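Local coordinates for protection of telomeres protein poz1 (Schizosaccharomyces pombe, PDB 5WE0) that acts at telomeres as a DNA-binding protein that holds telomerase in check and limits telomere length, at residues Q8-T13 against N35-Y40; F55-F60 against L100-N105; Y63-S68 against S214-Y219; L108-C113 against N135-L140; L225-E228 against D232-F235. All blocks are in the same frame, centred on the assembly; numbering follows the deposited sequence.

Overall arrangement
The modelled chain is mostly helical and has no strands, and interaction 2 lies near its middle, about 5 Å from the chain centre. Interaction 1 is the outlying pair, with its centre about 17 Å from that of interaction 2, and it touches it where L11 and L38 meet F55 and M56. Interaction 3 shares helix 54-64 with interaction 2 (centres about 12 Å apart), L103 packing on L216 and Y219. Interaction 4 continues along helix 93-115 and meets interaction 3 through A137 and L140. Interactions 4 and 5, centres about 13 Å apart, are tied by probable hydrogen bonds joining E109 with Y233 and R110 with Q226; F235 of interaction 5 reaches back to F55 and I58.

Interaction 1: Q8-T13 against N35-Y40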
# COMPACT_ATOMS: atom_id res chain seq x y z
N GLN A 8 8.16 10.83 19.33
CA GLN A 8 7.80 9.47 19.72
C GLN A 8 6.45 9.45 20.41
O GLN A 8 5.64 8.54 20.20
CB GLN A 8 8.87 8.85 20.61
CG GLN A 8 9.58 7.70 19.93
CD GLN A 8 8.64 6.52 19.64
OE1 GLN A 8 7.63 6.30 20.34
NE2 GLN A 8 8.94 5.78 18.58
N SER A 9 6.18 10.46 21.24
CA SER A 9 4.88 10.52 21.88
C SER A 9 3.77 10.77 20.85
O SER A 9 2.68 10.18 20.95
CB SER A 9 4.89 11.60 22.97
OG SER A 9 3.68 11.54 23.70
N VAL A 10 4.02 11.62 19.85
CA VAL A 10 3.03 11.79 18.78
C VAL A 10 2.77 10.45 18.08
O VAL A 10 1.62 10.10 17.76
CB VAL A 10 3.47 12.87 17.78
CG1 VAL A 10 2.50 12.93 16.60
CG2 VAL A 10 3.60 14.24 18.47
N LEU A 11 3.84 9.66 17.84
CA LEU A 11 3.67 8.33 17.25
C LEU A 11 2.78 7.44 18.11
O LEU A 11 1.90 6.74 17.59
CB LEU A 11 5.03 7.66 17.03
CG LEU A 11 5.73 7.97 15.70
CD1 LEU A 11 7.04 7.22 15.55
CD2 LEU A 11 4.81 7.69 14.52
N ASN A 12 2.99 7.45 19.44
CA ASN A 12 2.16 6.66 20.34
C ASN A 12 0.70 7.09 20.29
O ASN A 12 -0.20 6.25 20.35
CB ASN A 12 2.69 6.74 21.77
CG ASN A 12 4.06 6.14 21.91
OD1 ASN A 12 4.98 6.75 22.45
ND2 ASN A 12 4.21 4.93 21.38
N THR A 13 0.45 8.39 20.18
CA THR A 13 -0.93 8.84 20.00
C THR A 13 -1.52 8.34 18.69
O THR A 13 -2.69 7.92 18.65
CB THR A 13 -1.00 10.37 20.09
OG1 THR A 13 -0.69 10.77 21.44
CG2 THR A 13 -2.39 10.89 19.68
N ASN A 35 -4.44 14.68 11.44
CA ASN A 35 -3.70 15.57 10.54
C ASN A 35 -2.63 16.38 11.27
O ASN A 35 -1.51 16.54 10.77
CB ASN A 35 -4.67 16.50 9.81
CG ASN A 35 -5.37 15.80 8.64
OD1 ASN A 35 -4.73 15.19 7.80
ND2 ASN A 35 -6.69 15.93 8.59
N ALA A 36 -2.98 16.95 12.43
CA ALA A 36 -2.00 17.69 13.22
C ALA A 36 -0.83 16.81 13.63
O ALA A 36 0.31 17.26 13.67
CB ALA A 36 -2.69 18.32 14.44
N CYS A 37 -1.11 15.54 13.99
CA CYS A 37 -0.03 14.60 14.33
C CYS A 37 0.86 14.31 13.12
O CYS A 37 2.09 14.36 13.22
CB CYS A 37 -0.61 13.30 14.87
SG CYS A 37 -1.32 13.39 16.54
N LEU A 38 0.25 13.97 11.98
CA LEU A 38 1.04 13.68 10.77
C LEU A 38 1.88 14.87 10.38
O LEU A 38 3.06 14.72 10.02
CB LEU A 38 0.12 13.29 9.61
CG LEU A 38 -0.58 11.96 9.74
CD1 LEU A 38 -1.45 11.81 8.56
CD2 LEU A 38 0.46 10.85 9.80
N ARG A 39 1.29 16.07 10.41
CA ARG A 39 2.05 17.25 10.04
C ARG A 39 3.20 17.50 11.00
O ARG A 39 4.31 17.83 10.57
CB ARG A 39 1.15 18.48 9.96
CG ARG A 39 1.79 19.57 9.09
CD ARG A 39 1.06 20.92 9.16
NE ARG A 39 1.57 21.85 8.14
CZ ARG A 39 2.71 22.54 8.24
NH1 ARG A 39 3.50 22.40 9.31
NH2 ARG A 39 3.09 23.36 7.26
N TYR A 40 2.97 17.32 12.30
CA TYR A 40 4.06 17.51 13.25
C TYR A 40 5.22 16.57 12.95
O TYR A 40 6.39 16.98 12.93
CB TYR A 40 3.60 17.32 14.70
CG TYR A 40 4.69 17.73 15.67
CD1 TYR A 40 4.88 19.07 16.01
CD2 TYR A 40 5.59 16.79 16.19
CE1 TYR A 40 5.89 19.46 16.87
CE2 TYR A 40 6.61 17.17 17.05
CZ TYR A 40 6.74 18.51 17.39
OH TYR A 40 7.75 18.92 18.23
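V10 puts both of its methyls to work against C37 and Y40. With CG1 anti to the backbone N (chi1 175°), that methyl is laid on the C37 side chain, V10 CG1 to C37 CB being 3.6 Å and V10 CG1 to C37 SG 3.8 Å. The other branch serves a different partner: V10 CG2 approaches the Y40 ring obliquely, 4.0 Å from Y40 CD2, and the two side chains cross at about a right angle. One turn on, T13 adds a looser touch, its methyl CG2 lying 4.2 Å from C37 SG. With CG anti to the backbone N (chi1 -172°), the Y40 side chain reaches helix 2-18, where it also touches S7, and its hydroxyl takes a weak hydrogen bond from R6 NE. The backbones come nearest at V10 and C37, with CA atoms 6.1 Å apart, and the short axes run roughly antiparallel at 147° with a closest approach of 9.9 Å. This is an antiparallel pairing of two helices through V10, T13, C37 and the Y40 ring. L14 extends it on helix 2-18 by packing on C37 and L38, L41 does so on helix 31-43, and M56 of helix 54-64 packs against L11 and L38.

Interaction 2: F55-F60 against L100-N105; sequences FMDIAF and LERLEN
Segments 55-60 and 100-105 cross at 135° between their N-to-C directions, the short axes 9.2 Å apart at closest, with D57 and R102 the nearest pair by CA atoms. R102 supplies most of what happens between them. Its CG stands anti to its own carbonyl carbon (chi1 -77°) and the chain bends again at chi3, which brings the guanidinium over one face of the F60 ring: R102 CZ is 4.5 Å from the ring centroid and nearly on the normal, a cation-pi contact. The two planes are 67° apart, so the guanidinium leans steeply onto the ring, NE leading. D57 touches the aliphatic part of the same arginine, with D57 OD1 3.4 Å from R102 CG, while its other oxygen, OD2, sits 3.7 Å from N105 CB. A serine in place of F60 would probably leave the R102 guanidinium without its aromatic face and freer to turn. D57 OD1 to R102 NH1, at 4.1 Å, is too long for a salt bridge; R102 NH2 makes one with an acidic side chain of another protein chain. The ring and the D57 charge therefore probably help steady an arginine that reaches out to a binding partner.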
# COMPACT_ATOMS: atom_id res chain seq x y z
N PHE A 55 3.05 0.02 11.72
CA PHE A 55 1.63 0.32 11.86
C PHE A 55 1.24 1.54 11.03
O PHE A 55 0.10 1.63 10.55
CB PHE A 55 1.25 0.52 13.34
CG PHE A 55 1.57 1.90 13.89
CD1 PHE A 55 0.65 2.95 13.77
CD2 PHE A 55 2.78 2.15 14.54
CE1 PHE A 55 0.95 4.24 14.27
CE2 PHE A 55 3.09 3.43 15.04
CZ PHE A 55 2.18 4.48 14.89
N MET A 56 2.18 2.46 10.79
CA MET A 56 1.90 3.63 9.97
C MET A 56 1.76 3.28 8.49
O MET A 56 0.84 3.76 7.82
CB MET A 56 2.99 4.69 10.15
CG MET A 56 3.09 5.26 11.57
SD MET A 56 1.98 6.67 11.77
CE MET A 56 2.89 7.96 10.90
N ASP A 57 2.68 2.46 7.96
CA ASP A 57 2.55 1.99 6.57
C ASP A 57 1.26 1.22 6.35
O ASP A 57 0.61 1.38 5.31
CB ASP A 57 3.75 1.12 6.18
CG ASP A 57 5.00 1.94 5.87
OD1 ASP A 57 4.86 3.13 5.54
OD2 ASP A 57 6.10 1.38 5.92
N ILE A 58 0.87 0.39 7.32
CA ILE A 58 -0.36 -0.41 7.20
C ILE A 58 -1.57 0.50 7.14
O ILE A 58 -2.48 0.29 6.34
CB ILE A 58 -0.47 -1.42 8.36
CG1 ILE A 58 0.54 -2.56 8.17
CG2 ILE A 58 -1.87 -1.98 8.48
CD1 ILE A 58 0.64 -3.47 9.38
N ALA A 59 -1.61 1.51 8.02
CA ALA A 59 -2.72 2.45 8.02
C ALA A 59 -2.76 3.23 6.71
O ALA A 59 -3.84 3.43 6.14
CB ALA A 59 -2.59 3.41 9.21
N PHE A 60 -1.60 3.62 6.19
CA PHE A 60 -1.57 4.30 4.90
C PHE A 60 -2.18 3.43 3.82
O PHE A 60 -3.01 3.88 3.04
CB PHE A 60 -0.14 4.68 4.50
CG PHE A 60 -0.10 5.22 3.10
CD1 PHE A 60 -0.51 6.52 2.84
CD2 PHE A 60 0.25 4.40 2.03
CE1 PHE A 60 -0.52 7.00 1.55
CE2 PHE A 60 0.24 4.88 0.74
CZ PHE A 60 -0.15 6.18 0.50
N LEU A 100 3.37 1.50 -3.19
CA LEU A 100 4.01 0.21 -3.45
C LEU A 100 5.29 0.06 -2.66
O LEU A 100 5.64 -1.05 -2.22
CB LEU A 100 4.31 0.04 -4.94
CG LEU A 100 3.10 -0.28 -5.82
CD1 LEU A 100 3.43 -0.01 -7.29
CD2 LEU A 100 2.67 -1.71 -5.57
N GLU A 101 6.02 1.15 -2.48
CA GLU A 101 7.20 1.08 -1.66
C GLU A 101 6.83 0.79 -0.21
O GLU A 101 7.50 -0.01 0.46
CB GLU A 101 8.00 2.38 -1.80
CG GLU A 101 9.31 2.35 -1.06
CD GLU A 101 10.24 3.48 -1.48
OE1 GLU A 101 11.28 3.68 -0.80
OE2 GLU A 101 9.94 4.14 -2.50
N ARG A 102 5.74 1.39 0.25
CA ARG A 102 5.25 1.17 1.60
C ARG A 102 4.82 -0.28 1.76
O ARG A 102 5.14 -0.92 2.76
CB ARG A 102 4.07 2.11 1.90
CG ARG A 102 4.49 3.54 2.20
CD ARG A 102 3.29 4.38 2.64
NE ARG A 102 3.30 5.70 2.02
CZ ARG A 102 4.19 6.65 2.30
NH1 ARG A 102 5.15 6.42 3.19
NH2 ARG A 102 4.13 7.83 1.70
N LEU A 103 4.09 -0.81 0.77
CA LEU A 103 3.65 -2.19 0.82
C LEU A 103 4.84 -3.13 0.87
O LEU A 103 4.84 -4.14 1.59
CB LEU A 103 2.80 -2.50 -0.40
CG LEU A 103 1.99 -3.78 -0.29
CD1 LEU A 103 0.96 -3.66 0.84
CD2 LEU A 103 1.33 -4.08 -1.64
N GLU A 104 5.88 -2.80 0.13
CA GLU A 104 7.09 -3.61 0.15
C GLU A 104 7.80 -3.54 1.50
O GLU A 104 8.32 -4.56 1.97
CB GLU A 104 7.99 -3.14 -0.99
CG GLU A 104 9.26 -3.91 -1.17
CD GLU A 104 9.98 -3.45 -2.42
OE1 GLU A 104 10.54 -2.33 -2.39
OE2 GLU A 104 9.97 -4.21 -3.42
N ASN A 105 7.83 -2.36 2.15
CA ASN A 105 8.39 -2.29 3.51
C ASN A 105 7.62 -3.20 4.45
O ASN A 105 8.22 -3.93 5.25
CB ASN A 105 8.36 -0.86 4.05
CG ASN A 105 9.23 0.11 3.25
OD1 ASN A 105 10.09 -0.29 2.47
ND2 ASN A 105 8.97 1.41 3.43

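Interaction 3: Y63-S68 against S214-Y219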
# COMPACT_ATOMS: atom_id res chain seq x y z
N TYR A 63 -5.88 3.20 4.20
CA TYR A 63 -6.54 4.46 3.85
C TYR A 63 -6.46 4.71 2.34
O TYR A 63 -7.49 4.92 1.69
CB TYR A 63 -5.87 5.61 4.62
CG TYR A 63 -6.50 7.00 4.43
CD1 TYR A 63 -7.87 7.19 4.53
CD2 TYR A 63 -5.70 8.11 4.16
CE1 TYR A 63 -8.44 8.45 4.35
CE2 TYR A 63 -6.26 9.37 4.00
CZ TYR A 63 -7.62 9.53 4.10
OH TYR A 63 -8.17 10.77 3.93
N CYS A 64 -5.26 4.57 1.77
CA CYS A 64 -5.04 4.81 0.35
C CYS A 64 -5.97 3.98 -0.54
O CYS A 64 -6.52 4.48 -1.53
CB CYS A 64 -3.58 4.50 0.02
SG CYS A 64 -3.16 4.71 -1.69
N PHE A 65 -6.10 2.69 -0.25
CA PHE A 65 -6.93 1.81 -1.08
C PHE A 65 -8.31 1.60 -0.49
O PHE A 65 -9.08 0.79 -1.01
CB PHE A 65 -6.22 0.47 -1.32
CG PHE A 65 -4.97 0.61 -2.13
CD1 PHE A 65 -5.04 0.85 -3.49
CD2 PHE A 65 -3.73 0.58 -1.52
CE1 PHE A 65 -3.90 1.04 -4.24
CE2 PHE A 65 -2.58 0.75 -2.27
CZ PHE A 65 -2.66 0.99 -3.63
N ASN A 66 -8.64 2.34 0.58
CA ASN A 66 -10.00 2.35 1.12
C ASN A 66 -10.45 0.93 1.48
O ASN A 66 -11.56 0.50 1.16
CB ASN A 66 -10.95 3.02 0.11
CG ASN A 66 -12.09 3.81 0.77
OD1 ASN A 66 -12.13 3.98 1.99
ND2 ASN A 66 -13.01 4.31 -0.05
N LEU A 67 -9.56 0.19 2.15
CA LEU A 67 -9.81 -1.22 2.43
C LEU A 67 -11.01 -1.44 3.36
O LEU A 67 -11.51 -2.57 3.43
CB LEU A 67 -8.55 -1.89 3.02
CG LEU A 67 -7.37 -1.95 2.05
CD1 LEU A 67 -6.20 -2.78 2.62
CD2 LEU A 67 -7.83 -2.49 0.70
N SER A 68 -11.45 -0.40 4.08
CA SER A 68 -12.65 -0.50 4.91
C SER A 68 -13.92 -0.80 4.12
O SER A 68 -14.89 -1.28 4.72
CB SER A 68 -12.89 0.80 5.68
OG SER A 68 -12.06 0.82 6.81
N SER A 214 -10.05 -7.40 -2.29
CA SER A 214 -10.16 -8.52 -1.35
C SER A 214 -8.79 -9.11 -1.01
O SER A 214 -8.48 -9.35 0.16
CB SER A 214 -11.08 -9.58 -1.94
OG SER A 214 -10.98 -10.78 -1.20
N VAL A 215 -7.96 -9.35 -2.03
CA VAL A 215 -6.61 -9.88 -1.83
C VAL A 215 -5.79 -8.96 -0.94
O VAL A 215 -5.07 -9.41 -0.03
CB VAL A 215 -5.93 -10.10 -3.19
CG1 VAL A 215 -4.43 -10.17 -3.06
CG2 VAL A 215 -6.49 -11.33 -3.88
N LEU A 216 -5.85 -7.66 -1.20
CA LEU A 216 -5.06 -6.70 -0.45
C LEU A 216 -5.54 -6.61 1.00
O LEU A 216 -4.73 -6.55 1.93
CB LEU A 216 -5.13 -5.33 -1.12
CG LEU A 216 -4.30 -4.21 -0.50
CD1 LEU A 216 -2.87 -4.68 -0.34
CD2 LEU A 216 -4.39 -2.97 -1.41
N SER A 217 -6.86 -6.58 1.20
CA SER A 217 -7.39 -6.63 2.56
C SER A 217 -6.92 -7.89 3.29
O SER A 217 -6.48 -7.83 4.44
CB SER A 217 -8.91 -6.60 2.52
OG SER A 217 -9.39 -6.96 3.80
N ARG A 218 -7.03 -9.05 2.63
CA ARG A 218 -6.60 -10.29 3.25
C ARG A 218 -5.10 -10.31 3.48
O ARG A 218 -4.64 -10.90 4.46
CB ARG A 218 -7.06 -11.48 2.39
CG ARG A 218 -8.55 -11.76 2.57
CD ARG A 218 -8.98 -12.97 1.79
NE ARG A 218 -9.15 -12.69 0.37
CZ ARG A 218 -8.84 -13.55 -0.58
NH1 ARG A 218 -8.33 -14.73 -0.25
NH2 ARG A 218 -9.03 -13.25 -1.86
N TYR A 219 -4.32 -9.68 2.60
CA TYR A 219 -2.89 -9.57 2.84
C TYR A 219 -2.62 -8.78 4.12
O TYR A 219 -1.74 -9.15 4.91
CB TYR A 219 -2.17 -8.92 1.65
CG TYR A 219 -0.74 -8.66 2.02
CD1 TYR A 219 0.18 -9.72 2.14
CD2 TYR A 219 -0.31 -7.38 2.34
CE1 TYR A 219 1.48 -9.49 2.54
CE2 TYR A 219 0.98 -7.13 2.72
CZ TYR A 219 1.88 -8.18 2.83
OH TYR A 219 3.16 -7.91 3.24
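F65 and L67, which meet L216, flank N66, the C-prime residue of the Schellman motif that ends helix 54-64. N66 has positive phi: N66 N hydrogen-bonds to Y63 O, and L67 N returns to the carbonyl one residue before Y63. The turn leaves F65 and L67 both pointing toward helix 209-230. L216 comes out to meet them with CG anti to its backbone N (chi1 -177°). One of its methyls lies against the aromatic ring, L216 CD2 to F65 CD2 being 3.6 Å, with an approach that is oblique to the ring plane. L67 takes the fork of the same leucine at its CG: L67 CD1 is 3.9 Å and L67 CD2 4.1 Å from L216 CG, and these side chains cross at about a right angle. L67 CD1 also rests 4.0 Å from S217 CA, against the backbone of the helix. The S217 hydroxyl is hydrogen-bonded to H23 NE2. On another side of helix 209-230, R218 grips S214 OG side-on with NE (3.1 Å) and NH2. Beyond the chain, an acidic side chain of another protein pairs with that arginine. Across the two segments themselves the contact is purely apolar: an aromatic and two leucines close the end of one helix onto the flank of another, and the helix-ending bonds take up the N66 and L67 amides.

Interaction 4: L108-C113 against N135-L140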
# COMPACT_ATOMS: atom_id res chain seq x y z
N LEU A 108 8.57 -6.75 3.75
CA LEU A 108 9.94 -6.97 4.19
C LEU A 108 9.95 -7.26 5.68
O LEU A 108 10.57 -8.22 6.14
CB LEU A 108 10.81 -5.75 3.88
CG LEU A 108 11.59 -5.79 2.56
CD1 LEU A 108 12.54 -4.60 2.47
CD2 LEU A 108 12.35 -7.10 2.43
N GLU A 109 9.24 -6.43 6.44
CA GLU A 109 9.14 -6.59 7.89
C GLU A 109 8.39 -7.86 8.27
O GLU A 109 8.76 -8.53 9.25
CB GLU A 109 8.45 -5.37 8.49
CG GLU A 109 8.41 -5.34 10.01
CD GLU A 109 8.87 -4.02 10.59
OE1 GLU A 109 9.58 -3.26 9.87
OE2 GLU A 109 8.50 -3.72 11.74
N ARG A 110 7.31 -8.20 7.56
CA ARG A 110 6.63 -9.46 7.84
C ARG A 110 7.59 -10.64 7.64
O ARG A 110 7.63 -11.56 8.46
CB ARG A 110 5.42 -9.63 6.95
CG ARG A 110 4.58 -10.84 7.27
CD ARG A 110 3.74 -11.23 6.08
NE ARG A 110 4.60 -11.60 4.96
CZ ARG A 110 5.25 -12.77 4.86
NH1 ARG A 110 5.13 -13.68 5.81
NH2 ARG A 110 6.02 -13.01 3.81
N GLN A 111 8.36 -10.62 6.55
CA GLN A 111 9.30 -11.70 6.29
C GLN A 111 10.31 -11.86 7.42
O GLN A 111 10.62 -12.98 7.83
CB GLN A 111 9.99 -11.50 4.96
CG GLN A 111 9.12 -11.87 3.78
CD GLN A 111 9.86 -11.77 2.45
OE1 GLN A 111 11.09 -11.81 2.41
NE2 GLN A 111 9.11 -11.62 1.37
N ASN A 112 10.89 -10.75 7.90
CA ASN A 112 11.82 -10.85 9.03
C ASN A 112 11.15 -11.43 10.27
O ASN A 112 11.74 -12.28 10.94
CB ASN A 112 12.44 -9.51 9.38
CG ASN A 112 13.67 -9.22 8.57
OD1 ASN A 112 13.74 -9.55 7.39
ND2 ASN A 112 14.69 -8.67 9.23
N CYS A 113 9.93 -11.00 10.58
CA CYS A 113 9.23 -11.59 11.70
C CYS A 113 9.17 -13.11 11.59
O CYS A 113 9.38 -13.82 12.58
CB CYS A 113 7.82 -11.01 11.81
SG CYS A 113 6.87 -11.69 13.18
N ASN A 135 3.42 -18.64 3.38
CA ASN A 135 3.02 -18.95 2.01
C ASN A 135 1.74 -18.21 1.61
O ASN A 135 1.63 -17.72 0.48
CB ASN A 135 2.84 -20.47 1.89
CG ASN A 135 2.45 -20.91 0.51
OD1 ASN A 135 3.19 -20.73 -0.46
ND2 ASN A 135 1.27 -21.51 0.40
N GLU A 136 0.78 -18.12 2.52
CA GLU A 136 -0.46 -17.40 2.22
C GLU A 136 -0.19 -15.91 2.01
O GLU A 136 -0.65 -15.32 1.04
CB GLU A 136 -1.47 -17.62 3.34
CG GLU A 136 -2.37 -18.80 3.14
CD GLU A 136 -3.29 -19.00 4.33
OE1 GLU A 136 -3.95 -18.03 4.72
OE2 GLU A 136 -3.36 -20.12 4.87
N ALA A 137 0.57 -15.30 2.92
CA ALA A 137 0.91 -13.89 2.79
C ALA A 137 1.67 -13.63 1.50
O ALA A 137 1.40 -12.64 0.80
CB ALA A 137 1.72 -13.43 4.00
N LEU A 138 2.62 -14.50 1.15
CA LEU A 138 3.40 -14.29 -0.07
C LEU A 138 2.52 -14.34 -1.30
O LEU A 138 2.72 -13.55 -2.23
CB LEU A 138 4.51 -15.34 -0.20
CG LEU A 138 5.76 -15.23 0.64
CD1 LEU A 138 6.53 -16.56 0.54
CD2 LEU A 138 6.59 -14.05 0.16
N LYS A 139 1.55 -15.25 -1.33
CA LYS A 139 0.68 -15.37 -2.49
C LYS A 139 -0.24 -14.16 -2.61
O LYS A 139 -0.39 -13.58 -3.69
CB LYS A 139 -0.14 -16.66 -2.40
CG LYS A 139 0.63 -17.88 -2.90
CD LYS A 139 0.15 -19.17 -2.24
CE LYS A 139 -1.25 -19.52 -2.64
NZ LYS A 139 -1.76 -20.73 -1.94
N LEU A 140 -0.84 -13.75 -1.48
CA LEU A 140 -1.66 -12.55 -1.46
C LEU A 140 -0.86 -11.31 -1.82
O LEU A 140 -1.34 -10.45 -2.56
CB LEU A 140 -2.31 -12.39 -0.07
CG LEU A 140 -3.33 -13.47 0.28
CD1 LEU A 140 -3.65 -13.49 1.78
CD2 LEU A 140 -4.61 -13.26 -0.55
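The R110 guanidinium carries the A137 methyl on one face, A137 CB standing 3.4 Å above the plane and offset toward the rim, with R110 NE its nearest atom at 3.5 Å. L138 comes at the same group obliquely, its CD2 lying 3.8 Å from R110 NH2. The Q111 amide meets that methyl too, Q111 NE2 to L138 CD2 being 3.7 Å, so one leucine branch is shared by two polar side chains that each cross it at about a right angle. R110 leaves its helix with CG anti to the backbone N (chi1 -174°), then bends at chi3 (63°), which turns the flat group to lie over A137 and not point past it. The nitrogens are used by other partners: R110 NH2 forms a salt bridge with E107 OE2, which also accepts from Q111 NE2, while R110 NH1 donates to N134 OD1 and Q226 OE1. Those bonds probably hold the buried guanidinium in its rotation and offset its charge. The two segments run nearly antiparallel, 166°, with short axes 11.4 Å apart, a wide spacing bridged by the long arginine. Helix 209-230 packs on both, T223 against R110 and C222 and Q226 against A137, and the disulfide from C113 to C231 ties helix 93-115 to the residue just after helix 209-230.

Interaction 5: L225-E228 against D232-F235; sequences LQLE and DYDF
E228 makes the hydrogen bond of this contact: F235 N donates to E228 OE1 at 2.9 Å, with an N-H...O angle of 151°. The oxygen is met on its anti side, 24° out of the carboxylate plane, and it accepts from Q237 N as well. E228 gets there with CG anti to its backbone N and the rest of the chain extended. A weaker polar contact lies nearer the helix, where E228 CA points its hydrogen at Y233 O, 3.3 Å away. Like charges also meet: E228 OE1 and D234 OD1 are 3.5 Å apart, and the two side chains lie side by side, their carboxylate planes 89° apart. D234 OD1 is hydrogen-bonded to K236 N, and the amides received by both groups probably ease the repulsion. All this belongs to the reversal after helix 209-230, where the chain turns through C231 and folds back on the last helical turns. Replacing E228 by an alanine is likely to leave the F235 and Q237 amides without this acceptor and the returning loop less firmly held. The apolar contacts centre on L227, which reaches between two rings: L227 CB is 3.7 Å from Y233 CD1 and L227 CD2 is 3.8 Å from Y233 CE1, while L227 CD1 meets F235 CE2 obliquely at 3.6 Å. The Y233 hydroxyl is hydrogen-bonded to E109 OE2, and the F235 ring packs on I54, F55 and I58.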
# COMPACT_ATOMS: atom_id res chain seq x y z
N LEU A 225 -2.05 -10.50 11.71
CA LEU A 225 -2.13 -11.69 12.56
C LEU A 225 -0.75 -12.28 12.83
O LEU A 225 -0.38 -12.48 13.98
CB LEU A 225 -3.07 -12.72 11.92
CG LEU A 225 -3.30 -14.00 12.72
CD1 LEU A 225 -4.06 -13.61 13.95
CD2 LEU A 225 -4.10 -15.03 11.95
N GLN A 226 0.06 -12.50 11.78
CA GLN A 226 1.40 -13.08 11.96
C GLN A 226 2.26 -12.23 12.88
O GLN A 226 3.03 -12.76 13.70
CB GLN A 226 2.16 -13.23 10.64
CG GLN A 226 1.45 -13.95 9.57
CD GLN A 226 2.19 -13.98 8.21
OE1 GLN A 226 3.42 -13.82 8.12
NE2 GLN A 226 1.43 -14.13 7.16
N LEU A 227 2.23 -10.92 12.69
CA LEU A 227 3.07 -10.05 13.51
C LEU A 227 2.68 -10.13 14.98
O LEU A 227 3.55 -10.16 15.85
CB LEU A 227 2.96 -8.61 13.00
CG LEU A 227 3.58 -8.37 11.62
CD1 LEU A 227 3.26 -6.96 11.18
CD2 LEU A 227 5.09 -8.58 11.62
N GLU A 228 1.38 -10.22 15.27
CA GLU A 228 0.94 -10.27 16.67
C GLU A 228 1.26 -11.63 17.28
O GLU A 228 1.84 -11.71 18.37
CB GLU A 228 -0.56 -9.98 16.77
CG GLU A 228 -1.11 -10.12 18.20
CD GLU A 228 -2.48 -9.49 18.39
OE1 GLU A 228 -2.75 -8.41 17.80
OE2 GLU A 228 -3.32 -10.10 19.09
N ASP A 232 6.36 -9.37 18.78
CA ASP A 232 5.82 -8.45 19.78
C ASP A 232 5.21 -7.20 19.14
O ASP A 232 5.67 -6.07 19.31
CB ASP A 232 6.88 -8.14 20.83
CG ASP A 232 6.55 -6.89 21.64
OD1 ASP A 232 5.45 -6.84 22.25
OD2 ASP A 232 7.46 -6.03 21.79
N TYR A 233 4.22 -7.43 18.28
CA TYR A 233 3.30 -6.37 17.88
C TYR A 233 1.94 -6.65 18.49
O TYR A 233 1.56 -7.80 18.73
CB TYR A 233 3.20 -6.28 16.35
CG TYR A 233 4.53 -6.06 15.64
CD1 TYR A 233 5.39 -7.12 15.39
CD2 TYR A 233 4.89 -4.79 15.19
CE1 TYR A 233 6.59 -6.92 14.72
CE2 TYR A 233 6.10 -4.58 14.53
CZ TYR A 233 6.94 -5.65 14.29
OH TYR A 233 8.13 -5.45 13.62
N ASP A 234 1.17 -5.58 18.67
CA ASP A 234 -0.24 -5.68 19.03
C ASP A 234 -1.01 -4.98 17.94
O ASP A 234 -0.88 -3.76 17.77
CB ASP A 234 -0.51 -5.09 20.42
CG ASP A 234 -1.98 -5.14 20.82
OD1 ASP A 234 -2.83 -5.71 20.09
OD2 ASP A 234 -2.27 -4.65 21.94
N PHE A 235 -1.78 -5.75 17.18
CA PHE A 235 -2.62 -5.25 16.10
C PHE A 235 -4.08 -5.56 16.39
O PHE A 235 -4.88 -5.74 15.46
CB PHE A 235 -2.19 -5.83 14.75
CG PHE A 235 -1.01 -5.11 14.14
CD1 PHE A 235 -1.18 -3.87 13.52
CD2 PHE A 235 0.26 -5.68 14.16
CE1 PHE A 235 -0.12 -3.20 12.97
CE2 PHE A 235 1.35 -5.01 13.59
CZ PHE A 235 1.17 -3.77 13.01